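Transcriptional regulator, MerR-family (Cupriavidus metallidurans CH34, PDB 5GPE) recognises lead(II) selectively and, as a MerR-family transcription activator, probably binds promoter DNA to control transcription in response to the metal. Local coordinates at the interface of chains A and B. Sequence-based numbering; all coordinates share one arbitrary frame. Chains: chain A/B, Transcriptional regulator, MerR-family.

The interface of chains A and B. Residues chain A 125, 127-129; chain B 50, 53, 67, 71.
Two arginines of chain B grip the C-terminal end of chain A from either side of a phenylalanine. B:Arg53, its chain extended from CG to NE, sends guanidinium NH1 to the main-chain carbonyl O of A:Leu128, a hydrogen bond of 2.8 Å bent to 154° at the hydrogen. The acceptor lies close to the guanidinium plane, but the donor stands above the carbonyl plane. The terminal carboxylate atom A:Ala129 O sits over one face of this guanidinium, toward its rim, where the arginine's charge may partly offset that of the carboxylate ending the crystallised chain. B:Arg71 works through water: NH1 is 2.8 Å from the water O, which is 2.7 Å from the carbonyl O of A:Leu125. A bend at chi3 (140°) helps bring its guanidinium round, with the A:Ala129 methyl at its edge.

Apolar packing centres on B:Phe50, whose CG is anti to the backbone N (chi1 -180°). Ring atom CE2 meets A:Leu128 CB at 3.5 Å, and CZ lies 4.0 Å from A:Leu125 CD2. B:Arg71 CD backs one ring face, while A:Leu125 O lies in plane at the edge. The A:Leu128 and B:Arg53 side chains run past each other in opposite directions, CD2 against CB, and A:Leu125 CD1 reaches the B:Arg71 backbone.

The short helix 123-128 of chain A thus docks on helices 42-56 and 61-71 of the partner's MerR-type DNA-binding region, a contact repeated by two-fold symmetry that could couple the metal-binding end to the partner's DNA-binding part.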
loop_
_atom_site.group_PDB
_atom_site.type_symbol
_atom_site.label_atom_id
_atom_site.label_comp_id
_atom_site.label_asym_id
_atom_site.label_seq_id
_atom_site.Cartn_x
_atom_site.Cartn_y
_atom_site.Cartn_z
ATOM N N LEU A 125 -1.184 21.201 -13.801
ATOM C CA LEU A 125 -2.606 21.417 -13.487
ATOM C C LEU A 125 -3.472 21.393 -14.748
ATOM O O LEU A 125 -4.557 20.819 -14.739
ATOM C CB LEU A 125 -2.836 22.734 -12.726
ATOM C CG LEU A 125 -2.230 22.802 -11.317
ATOM C CD1 LEU A 125 -2.479 24.191 -10.737
ATOM C CD2 LEU A 125 -2.774 21.711 -10.395
ATOM N N SER A 127 -2.800 19.820 -17.633
ATOM C CA SER A 127 -2.868 18.458 -18.187
ATOM C C SER A 127 -3.781 17.526 -17.367
ATOM O O SER A 127 -4.309 16.557 -17.894
ATOM C CB SER A 127 -1.478 17.852 -18.340
ATOM O OG SER A 127 -1.026 17.362 -17.115
ATOM N N LEU A 128 -3.969 17.835 -16.091
ATOM C CA LEU A 128 -4.909 17.094 -15.233
ATOM C C LEU A 128 -6.360 17.569 -15.369
ATOM O O LEU A 128 -7.278 16.884 -14.927
ATOM C CB LEU A 128 -4.491 17.197 -13.772
ATOM C CG LEU A 128 -3.157 16.538 -13.436
ATOM C CD1 LEU A 128 -2.685 16.982 -12.055
ATOM C CD2 LEU A 128 -3.256 15.016 -13.528
ATOM N N ALA A 129 -6.556 18.749 -15.942
ATOM C CA ALA A 129 -7.900 19.265 -16.233
ATOM C C ALA A 129 -8.404 18.775 -17.598
ATOM O O ALA A 129 -7.757 18.011 -18.317
ATOM C CB ALA A 129 -7.909 20.787 -16.180
ATOM O OXT ALA A 129 -9.501 19.130 -18.028
ATOM N N PHE B 50 -10.760 15.652 -12.702
ATOM C CA PHE B 50 -9.438 16.062 -12.212
ATOM C C PHE B 50 -8.957 15.097 -11.138
ATOM O O PHE B 50 -7.841 14.614 -11.196
ATOM C CB PHE B 50 -9.487 17.503 -11.652
ATOM C CG PHE B 50 -8.168 18.011 -11.125
ATOM C CD1 PHE B 50 -7.774 17.753 -9.812
ATOM C CD2 PHE B 50 -7.321 18.762 -11.931
ATOM C CE1 PHE B 50 -6.559 18.226 -9.332
ATOM C CE2 PHE B 50 -6.117 19.238 -11.455
ATOM C CZ PHE B 50 -5.725 18.962 -10.158
ATOM N N ARG B 53 -7.991 11.652 -12.625
ATOM C CA ARG B 53 -6.672 11.649 -13.292
ATOM C C ARG B 53 -5.521 11.657 -12.278
ATOM O O ARG B 53 -4.501 10.995 -12.487
ATOM C CB ARG B 53 -6.539 12.811 -14.266
ATOM C CG ARG B 53 -7.500 12.722 -15.455
ATOM C CD ARG B 53 -7.422 13.959 -16.325
ATOM N NE ARG B 53 -8.563 14.021 -17.235
ATOM C CZ ARG B 53 -9.534 14.938 -17.227
ATOM N NH1 ARG B 53 -9.553 15.950 -16.358
ATOM N NH2 ARG B 53 -10.510 14.835 -18.120
ATOM N N LEU B 67 -3.121 19.993 -4.566
ATOM C CA LEU B 67 -3.263 20.408 -5.970
ATOM C C LEU B 67 -4.537 21.206 -6.223
ATOM O O LEU B 67 -4.500 22.222 -6.927
ATOM C CB LEU B 67 -3.228 19.205 -6.914
ATOM C CG LEU B 67 -1.891 18.476 -7.002
ATOM C CD1 LEU B 67 -2.083 17.201 -7.786
ATOM C CD2 LEU B 67 -0.834 19.332 -7.661
ATOM N N ARG B 71 -4.965 24.900 -7.667
ATOM C CA ARG B 71 -5.884 25.111 -8.819
ATOM C C ARG B 71 -6.920 26.219 -8.536
ATOM O O ARG B 71 -7.251 27.015 -9.413
ATOM C CB ARG B 71 -6.574 23.783 -9.189
ATOM C CG ARG B 71 -7.608 23.811 -10.312
ATOM C CD ARG B 71 -8.108 22.399 -10.638
ATOM N NE ARG B 71 -9.556 22.316 -10.922
ATOM C CZ ARG B 71 -10.135 21.917 -12.060
ATOM N NH1 ARG B 71 -9.423 21.548 -13.127
ATOM N NH2 ARG B 71 -11.466 21.892 -12.130
HETATM O O HOH W 1 -6.646 21.853 -13.416
#